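Local coordinates for protein pectinesterase A (Erwinia chrysanthemi, PDB 2NTP) that hydrolyses the methyl esters of pectin, releasing methanol and leaving de-esterified galacturonan, the first step in the maceration and soft-rotting of plant tissue by this bacterium, at residues Q115-S118 and D119-S123; R229-D232 and S233-A236; K332-G335 and D336-P339. All coordinates share one frame; numbering follows the deposited sequence.

Interaction 1 (Q115-S118 and D119-S123); sequences QAKS and DSDSS
Just after helix 111-116 the chain reverses through a type I beta turn, S118 to D121, that runs on into an Asx turn, and K117 and S123 meet across the loop so formed. The K117 side chain is extended beyond CG, with chi2, chi3 and chi4 all close to 180°, and this carries NZ to S123, whose OG accepts a hydrogen bond of 2.9 Å from it. A weak bond from the same NZ goes to S123 O, and a water that accepts from K117 NZ at 2.8 Å also reaches that carbonyl weakly. The hydroxyl of S123 relays the contact: it donates to D121 OD1 over 2.6 Å, meeting the carboxylate from above its plane. The backbone N of S123 reaches D121 OD1 too, at 2.9 Å and from the same face, which is the bond of the Asx turn. Within the beta turn D121 N donates to S118 O over 3.0 Å. The second carboxylate oxygen, D121 OD2, passes 3.8 Å from CD of K117 and accepts from a water that in turn accepts from S118 N. K124, the next residue along, binds Q115 O and K117 O through NZ and forms a salt bridge with D119. Gripped by two donors at OD1 and a water at OD2, the D121 carboxylate is fixed in rotation. The ammonium of K117 stays 4.9 Å from D121 OD2; the S123 hydroxyl links the two groups, and each would probably favour the charged form of the other.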
ATOM      1  N   GLN A 115     -12.788  15.503   6.439  1.00  9.40           N
ATOM      2  CA  GLN A 115     -13.425  16.169   5.302  1.00 10.04           C
ATOM      3  C   GLN A 115     -14.738  16.844   5.673  1.00 10.25           C
ATOM      4  O   GLN A 115     -15.107  17.848   5.064  1.00 10.59           O
ATOM      5  CB  GLN A 115     -13.648  15.184   4.148  1.00 10.08           C
ATOM      6  CG  GLN A 115     -12.360  14.575   3.630  1.00 10.90           C
ATOM      7  CD  GLN A 115     -11.407  15.610   3.071  1.00 12.36           C
ATOM      8  OE1 GLN A 115     -10.529  16.107   3.778  1.00 13.22           O
ATOM      9  NE2 GLN A 115     -11.583  15.954   1.801  1.00 14.04           N
ATOM     10  N   ALA A 116     -15.432  16.289   6.669  1.00 10.03           N
ATOM     11  CA  ALA A 116     -16.714  16.828   7.130  1.00 10.25           C
ATOM     12  C   ALA A 116     -16.552  18.097   7.968  1.00 10.17           C
ATOM     13  O   ALA A 116     -17.525  18.822   8.211  1.00 10.38           O
ATOM     14  CB  ALA A 116     -17.489  15.771   7.908  1.00 10.23           C
ATOM     15  N   LYS A 117     -15.329  18.362   8.418  1.00 10.26           N
ATOM     16  CA  LYS A 117     -15.057  19.569   9.203  1.00 10.31           C
ATOM     17  C   LYS A 117     -15.307  20.819   8.366  1.00 10.32           C
ATOM     18  O   LYS A 117     -15.133  20.812   7.146  1.00 10.24           O
ATOM     19  CB  LYS A 117     -13.626  19.571   9.742  1.00 10.43           C
ATOM     20  CG  LYS A 117     -13.372  18.527  10.829  1.00 10.28           C
ATOM     21  CD  LYS A 117     -11.953  18.618  11.381  1.00 10.34           C
ATOM     22  CE  LYS A 117     -11.809  17.740  12.611  1.00 10.54           C
ATOM     23  NZ  LYS A 117     -10.413  17.719  13.143  1.00 10.80           N
ATOM     24  N   SER A 118     -15.729  21.890   9.032  1.00 10.71           N
ATOM     25  CA  SER A 118     -15.926  23.172   8.372  1.00 10.88           C
ATOM     26  C   SER A 118     -14.594  23.680   7.824  1.00 11.19           C
ATOM     27  O   SER A 118     -13.544  23.447   8.429  1.00 11.05           O
ATOM     28  CB  SER A 118     -16.513  24.179   9.364  1.00 10.79           C
ATOM     29  OG  SER A 118     -17.755  23.716   9.873  1.00 11.21           O
ATOM     30  N   ASP A 119     -14.633  24.358   6.681  1.00 11.65           N
ATOM     31  CA  ASP A 119     -13.412  24.834   6.022  1.00 12.46           C
ATOM     32  C   ASP A 119     -12.574  25.776   6.894  1.00 12.28           C
ATOM     33  O   ASP A 119     -11.350  25.816   6.764  1.00 12.74           O
ATOM     34  CB  ASP A 119     -13.730  25.499   4.677  1.00 12.88           C
ATOM     35  CG  ASP A 119     -14.242  24.516   3.634  1.00 14.63           C
ATOM     36  OD1 ASP A 119     -14.124  23.290   3.841  1.00 16.35           O
ATOM     37  OD2 ASP A 119     -14.759  24.982   2.593  1.00 17.14           O
ATOM     38  N   SER A 120     -13.230  26.529   7.774  1.00 12.26           N
ATOM     39  CA  SER A 120     -12.528  27.462   8.665  1.00 12.27           C
ATOM     40  C   SER A 120     -11.949  26.798   9.920  1.00 12.48           C
ATOM     41  O   SER A 120     -11.241  27.455  10.698  1.00 12.74           O
ATOM     42  CB  SER A 120     -13.444  28.629   9.061  1.00 11.92           C
ATOM     43  OG  SER A 120     -14.503  28.180   9.877  1.00 12.14           O
ATOM     44  N   ASP A 121     -12.246  25.511  10.112  1.00 12.53           N
ATOM     45  CA  ASP A 121     -11.745  24.740  11.255  1.00 12.67           C
ATOM     46  C   ASP A 121     -10.230  24.555  11.116  1.00 12.90           C
ATOM     47  O   ASP A 121      -9.754  23.876  10.200  1.00 12.81           O
ATOM     48  CB  ASP A 121     -12.469  23.386  11.338  1.00 12.57           C
ATOM     49  CG  ASP A 121     -12.194  22.629  12.632  1.00 11.86           C
ATOM     50  OD1 ASP A 121     -11.119  22.809  13.243  1.00 12.02           O
ATOM     51  OD2 ASP A 121     -13.056  21.820  13.034  1.00 11.77           O
ATOM     52  N   SER A 122      -9.475  25.178  12.020  1.00 13.60           N
ATOM     53  CA  SER A 122      -8.010  25.134  11.973  1.00 14.19           C
ATOM     54  C   SER A 122      -7.451  23.714  12.131  1.00 14.30           C
ATOM     55  O   SER A 122      -6.294  23.463  11.782  1.00 14.80           O
ATOM     56  CB  SER A 122      -7.399  26.063  13.031  1.00 14.23           C
ATOM     57  OG  SER A 122      -7.736  25.628  14.336  1.00 15.92           O
ATOM     58  N   SER A 123      -8.274  22.802  12.650  1.00 14.24           N
ATOM     59  CA  SER A 123      -7.886  21.401  12.842  1.00 14.33           C
ATOM     60  C   SER A 123      -8.138  20.543  11.595  1.00 14.44           C
ATOM     61  O   SER A 123      -7.759  19.366  11.564  1.00 14.73           O
ATOM     62  CB  SER A 123      -8.590  20.797  14.064  1.00 14.22           C
ATOM     63  OG  SER A 123      -9.957  20.512  13.803  1.00 14.04           O
TER
HETATM   64  O   HOH W   1      -8.915  16.078  11.385  1.00 17.31           O
HETATM   65  O   HOH W   2     -15.576  21.648  11.963  1.00 11.45           O

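Interaction 2 (R229-D232 and S233-A236); sequences RESD and SVPA
Two hydrogen bonds close the turn that joins S231 to S233 and V234. V234 N donates to S231 O over 3.1 Å, with an N-H...O angle of 157°, the bond that closes the type I beta turn from S231 to V234. Beside it S233 N donates to S231 OG, also at 3.1 Å but less straight, at 140°. The hydroxyl can accept there because chi1 of S231 sets OG between its own backbone N and carbonyl carbon and turns it in over the chain reversal. S231 thus holds the turn from both its main chain and its side chain. Farther out, R229 bends at chi3 and brings NH1 to V234 O; this bond, 3.1 Å long with an angle of only 125°, is weak. Stronger partners of the guanidinium lie on the loop after strand 271-272, where NE forms a salt bridge with D273 and NH2 bonds to N274. E230 forms a salt bridge with R193 and accepts from Y194 N. The packing beneath is between aliphatic groups: R229 CB rests 3.8 Å from V234 CB and 4.1 Å from V234 CG1. The buried V234 thus lies with its isopropyl group against the base of the arginine, and it also touches H275. The whole is a reversal in the loop between strands 226-229 and 239-242 of a right-handed parallel beta-helix, the fold of pectinesterases. P235, just after the turn, has its side chain about 7 Å from that of substrate-binding R195, consistent with a place beside the pectin-binding cleft.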
ATOM      1  N   ARG A 229     -16.020  -3.026  -4.423  1.00 10.28           N
ATOM      2  CA  ARG A 229     -16.495  -1.829  -3.745  1.00 11.00           C
ATOM      3  C   ARG A 229     -16.828  -2.167  -2.301  1.00 10.95           C
ATOM      4  O   ARG A 229     -17.321  -3.262  -2.000  1.00 11.00           O
ATOM      5  CB  ARG A 229     -17.709  -1.226  -4.453  1.00 11.77           C
ATOM      6  CG  ARG A 229     -18.791  -2.211  -4.787  1.00 14.58           C
ATOM      7  CD  ARG A 229     -20.065  -1.503  -5.179  1.00 18.37           C
ATOM      8  NE  ARG A 229     -20.624  -2.087  -6.387  1.00 23.20           N
ATOM      9  CZ  ARG A 229     -20.677  -1.470  -7.562  1.00 23.79           C
ATOM     10  NH1 ARG A 229     -20.238  -0.221  -7.697  1.00 24.47           N
ATOM     11  NH2 ARG A 229     -21.201  -2.095  -8.600  1.00 26.14           N
ATOM     12  N   GLU A 230     -16.542  -1.217  -1.419  1.00 10.72           N
ATOM     13  CA  GLU A 230     -16.807  -1.335   0.008  1.00 10.81           C
ATOM     14  C   GLU A 230     -18.306  -1.465   0.294  1.00 10.92           C
ATOM     15  O   GLU A 230     -18.725  -2.171   1.219  1.00 10.90           O
ATOM     16  CB  GLU A 230     -16.250  -0.087   0.682  1.00 11.03           C
ATOM     17  CG  GLU A 230     -16.546   0.053   2.139  1.00 10.73           C
ATOM     18  CD  GLU A 230     -15.916   1.298   2.703  1.00  9.38           C
ATOM     19  OE1 GLU A 230     -14.991   1.152   3.520  1.00  9.39           O
ATOM     20  OE2 GLU A 230     -16.342   2.415   2.315  1.00  8.08           O
ATOM     21  N   SER A 231     -19.105  -0.761  -0.501  1.00 11.07           N
ATOM     22  CA  SER A 231     -20.555  -0.744  -0.329  1.00 11.50           C
ATOM     23  C   SER A 231     -21.250  -0.394  -1.637  1.00 12.09           C
ATOM     24  O   SER A 231     -20.632   0.138  -2.565  1.00 11.47           O
ATOM     25  CB  SER A 231     -20.945   0.300   0.709  1.00 11.30           C
ATOM     26  OG  SER A 231     -20.852   1.595   0.135  1.00 11.63           O
ATOM     27  N   ASP A 232     -22.556  -0.647  -1.682  1.00 12.75           N
ATOM     28  CA  ASP A 232     -23.370  -0.289  -2.836  1.00 13.64           C
ATOM     29  C   ASP A 232     -23.446   1.220  -3.084  1.00 13.26           C
ATOM     30  O   ASP A 232     -23.859   1.656  -4.167  1.00 14.03           O
ATOM     31  CB  ASP A 232     -24.775  -0.889  -2.701  1.00 14.27           C
ATOM     32  CG  ASP A 232     -24.776  -2.407  -2.807  1.00 16.79           C
ATOM     33  OD1 ASP A 232     -23.800  -2.980  -3.339  1.00 19.83           O
ATOM     34  OD2 ASP A 232     -25.761  -3.032  -2.361  1.00 20.37           O
ATOM     35  N   SER A 233     -23.035   2.015  -2.096  1.00 12.44           N
ATOM     36  CA  SER A 233     -23.033   3.471  -2.224  1.00 11.97           C
ATOM     37  C   SER A 233     -21.836   3.988  -3.023  1.00 11.30           C
ATOM     38  O   SER A 233     -21.818   5.146  -3.439  1.00 11.47           O
ATOM     39  CB  SER A 233     -23.109   4.140  -0.848  1.00 12.04           C
ATOM     40  OG  SER A 233     -24.330   3.801  -0.213  1.00 13.09           O
ATOM     41  N   VAL A 234     -20.839   3.131  -3.228  1.00 10.65           N
ATOM     42  CA  VAL A 234     -19.729   3.459  -4.123  1.00 10.02           C
ATOM     43  C   VAL A 234     -20.266   3.438  -5.563  1.00  9.62           C
ATOM     44  O   VAL A 234     -20.642   2.374  -6.070  1.00  9.51           O
ATOM     45  CB  VAL A 234     -18.543   2.474  -3.966  1.00  9.68           C
ATOM     46  CG1 VAL A 234     -17.425   2.822  -4.952  1.00  9.71           C
ATOM     47  CG2 VAL A 234     -18.008   2.491  -2.531  1.00  9.57           C
ATOM     48  N   PRO A 235     -20.319   4.615  -6.222  1.00  9.67           N
ATOM     49  CA  PRO A 235     -20.957   4.722  -7.532  1.00  9.35           C
ATOM     50  C   PRO A 235     -20.273   3.932  -8.643  1.00  9.49           C
ATOM     51  O   PRO A 235     -19.076   3.639  -8.574  1.00  9.10           O
ATOM     52  CB  PRO A 235     -20.890   6.229  -7.841  1.00  9.41           C
ATOM     53  CG  PRO A 235     -20.687   6.887  -6.500  1.00  9.80           C
ATOM     54  CD  PRO A 235     -19.808   5.921  -5.767  1.00  9.63           C
ATOM     55  N   ALA A 236     -21.044   3.585  -9.669  1.00  9.60           N
ATOM     56  CA  ALA A 236     -20.459   3.023 -10.872  1.00  9.80           C
ATOM     57  C   ALA A 236     -19.518   4.057 -11.486  1.00  9.71           C
ATOM     58  O   ALA A 236     -19.782   5.262 -11.419  1.00  9.73           O
ATOM     59  CB  ALA A 236     -21.546   2.635 -11.861  1.00  9.68           C
TER

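Interaction 3 (K332-G335 and D336-P339); sequences KVLG and DWTP
After helix 330-334 the chain turns back through a type II' beta turn from L334 to W337, with G335 leaving helical geometry at a positive phi of 62° and W337 N donating to L334 O over 3.3 Å. A water lies 2.6 Å from G335 O and 3.0 Å from W337 O. The L334 side chain then meets the returning segment with both its methyls. L334 CD2 approaches the six-membered part of the W337 indole, 3.9 Å from W337 CZ3, at a slant to the ring, while L334 CD1 touches P339 CG at 3.6 Å. The indole reaches back toward the leucine because its CG stands anti to the backbone N (chi1 175°). P339 CG also lies 3.6 Å above the indole plane of W337, offset toward the rim, so leucine, tryptophan and proline form one small apolar cluster. All three side chains also touch F164 on strand 162-166, and both W337 and P339 contact Y143 on the neighbouring strand 142-145. R162 adds a polar tie at the turn, its NH2 binding L334 O and the carboxylate of D336. The arrangement is a helix followed by glycine at a type II' turn, by which the C-terminal helix and the tail that follows it are laid against the parallel beta-helix.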
ATOM      1  N   LYS A 332       9.082 -14.675 -12.502  1.00 14.89           N
ATOM      2  CA  LYS A 332       9.670 -13.577 -13.269  1.00 14.67           C
ATOM      3  C   LYS A 332       9.647 -12.260 -12.501  1.00 14.07           C
ATOM      4  O   LYS A 332      10.623 -11.511 -12.515  1.00 14.17           O
ATOM      5  CB  LYS A 332       8.979 -13.417 -14.621  1.00 15.10           C
ATOM      6  CG  LYS A 332       9.230 -14.579 -15.566  1.00 16.19           C
ATOM      7  CD  LYS A 332       9.323 -14.117 -16.999  1.00 18.49           C
ATOM      8  CE  LYS A 332       9.821 -15.242 -17.894  1.00 19.55           C
ATOM      9  NZ  LYS A 332      10.553 -14.706 -19.073  1.00 21.39           N
ATOM     10  N   VAL A 333       8.534 -11.989 -11.824  1.00 13.44           N
ATOM     11  CA  VAL A 333       8.366 -10.726 -11.104  1.00 12.76           C
ATOM     12  C   VAL A 333       9.294 -10.640  -9.889  1.00 12.76           C
ATOM     13  O   VAL A 333       9.892  -9.592  -9.630  1.00 12.76           O
ATOM     14  CB  VAL A 333       6.886 -10.490 -10.701  1.00 12.63           C
ATOM     15  CG1 VAL A 333       6.736  -9.202  -9.897  1.00 12.02           C
ATOM     16  CG2 VAL A 333       6.009 -10.433 -11.943  1.00 12.09           C
ATOM     17  N   LEU A 334       9.427 -11.747  -9.160  1.00 12.89           N
ATOM     18  CA  LEU A 334      10.220 -11.747  -7.919  1.00 12.82           C
ATOM     19  C   LEU A 334      11.662 -12.234  -8.092  1.00 13.47           C
ATOM     20  O   LEU A 334      12.469 -12.145  -7.165  1.00 13.22           O
ATOM     21  CB  LEU A 334       9.503 -12.532  -6.815  1.00 12.62           C
ATOM     22  CG  LEU A 334       8.120 -12.023  -6.388  1.00 11.85           C
ATOM     23  CD1 LEU A 334       7.579 -12.907  -5.286  1.00 11.50           C
ATOM     24  CD2 LEU A 334       8.150 -10.556  -5.932  1.00 11.36           C
ATOM     25  N   GLY A 335      11.976 -12.752  -9.276  1.00 14.32           N
ATOM     26  CA  GLY A 335      13.329 -13.210  -9.581  1.00 15.17           C
ATOM     27  C   GLY A 335      13.782 -14.353  -8.695  1.00 15.67           C
ATOM     28  O   GLY A 335      13.073 -15.356  -8.544  1.00 15.82           O
ATOM     29  N   ASP A 336      14.962 -14.195  -8.094  1.00 16.05           N
ATOM     30  CA  ASP A 336      15.560 -15.262  -7.290  1.00 16.53           C
ATOM     31  C   ASP A 336      14.984 -15.395  -5.872  1.00 16.05           C
ATOM     32  O   ASP A 336      15.477 -16.193  -5.068  1.00 16.53           O
ATOM     33  CB  ASP A 336      17.102 -15.162  -7.269  1.00 17.13           C
ATOM     34  CG  ASP A 336      17.631 -13.922  -6.537  1.00 18.86           C
ATOM     35  OD1 ASP A 336      16.852 -13.155  -5.932  1.00 21.13           O
ATOM     36  OD2 ASP A 336      18.867 -13.717  -6.564  1.00 21.57           O
ATOM     37  N   TRP A 337      13.946 -14.618  -5.570  1.00 15.22           N
ATOM     38  CA  TRP A 337      13.342 -14.650  -4.245  1.00 14.18           C
ATOM     39  C   TRP A 337      12.066 -15.481  -4.218  1.00 14.28           C
ATOM     40  O   TRP A 337      11.113 -15.201  -4.949  1.00 14.20           O
ATOM     41  CB  TRP A 337      13.068 -13.227  -3.730  1.00 13.34           C
ATOM     42  CG  TRP A 337      12.331 -13.190  -2.417  1.00 12.52           C
ATOM     43  CD1 TRP A 337      12.629 -13.895  -1.283  1.00 11.43           C
ATOM     44  CD2 TRP A 337      11.180 -12.393  -2.101  1.00 11.29           C
ATOM     45  NE1 TRP A 337      11.728 -13.597  -0.287  1.00 10.87           N
ATOM     46  CE2 TRP A 337      10.833 -12.673  -0.761  1.00 11.54           C
ATOM     47  CE3 TRP A 337      10.410 -11.467  -2.821  1.00 11.25           C
ATOM     48  CZ2 TRP A 337       9.747 -12.066  -0.123  1.00 11.47           C
ATOM     49  CZ3 TRP A 337       9.328 -10.861  -2.186  1.00 11.14           C
ATOM     50  CH2 TRP A 337       9.006 -11.165  -0.853  1.00 11.33           C
ATOM     51  N   THR A 338      12.060 -16.500  -3.362  1.00 14.27           N
ATOM     52  CA  THR A 338      10.856 -17.270  -3.079  1.00 14.42           C
ATOM     53  C   THR A 338      10.370 -16.905  -1.676  1.00 14.28           C
ATOM     54  O   THR A 338      11.007 -17.275  -0.682  1.00 14.38           O
ATOM     55  CB  THR A 338      11.112 -18.791  -3.168  1.00 14.61           C
ATOM     56  OG1 THR A 338      11.618 -19.114  -4.469  1.00 15.77           O
ATOM     57  CG2 THR A 338       9.823 -19.571  -2.919  1.00 15.10           C
ATOM     58  N   PRO A 339       9.258 -16.148  -1.590  1.00 14.12           N
ATOM     59  CA  PRO A 339       8.717 -15.772  -0.285  1.00 14.17           C
ATOM     60  C   PRO A 339       8.377 -17.004   0.545  1.00 14.64           C
ATOM     61  O   PRO A 339       7.648 -17.886   0.083  1.00 14.56           O
ATOM     62  CB  PRO A 339       7.445 -14.990  -0.640  1.00 14.05           C
ATOM     63  CG  PRO A 339       7.686 -14.489  -2.028  1.00 13.60           C
ATOM     64  CD  PRO A 339       8.465 -15.585  -2.698  1.00 14.05           C
TER
HETATM   65  O   HOH W   3      10.604 -15.728  -7.855  1.00 39.17           O

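Overall arrangement
The three interactions come one after another along a single chain. Interactions 1 and 2 are reversals in loops of the parallel beta-helix, and interaction 3 follows the last helix, near the C-terminus. Interactions 1 and 2 are the closest pair, their centres 26 Å apart, but at about 13 Å between nearest atoms they do not touch. The side chains of D119 and P235 lie about 12 and 7 Å from that of substrate-binding R195, consistent with places flanking the cleft. Interaction 3 lies far off, its centre 46 Å from interaction 1, on the opposite side of the chain's centre, and 35 Å from interaction 2. There 332-339 packs on the ten-stranded sheet, away from the catalytic residues.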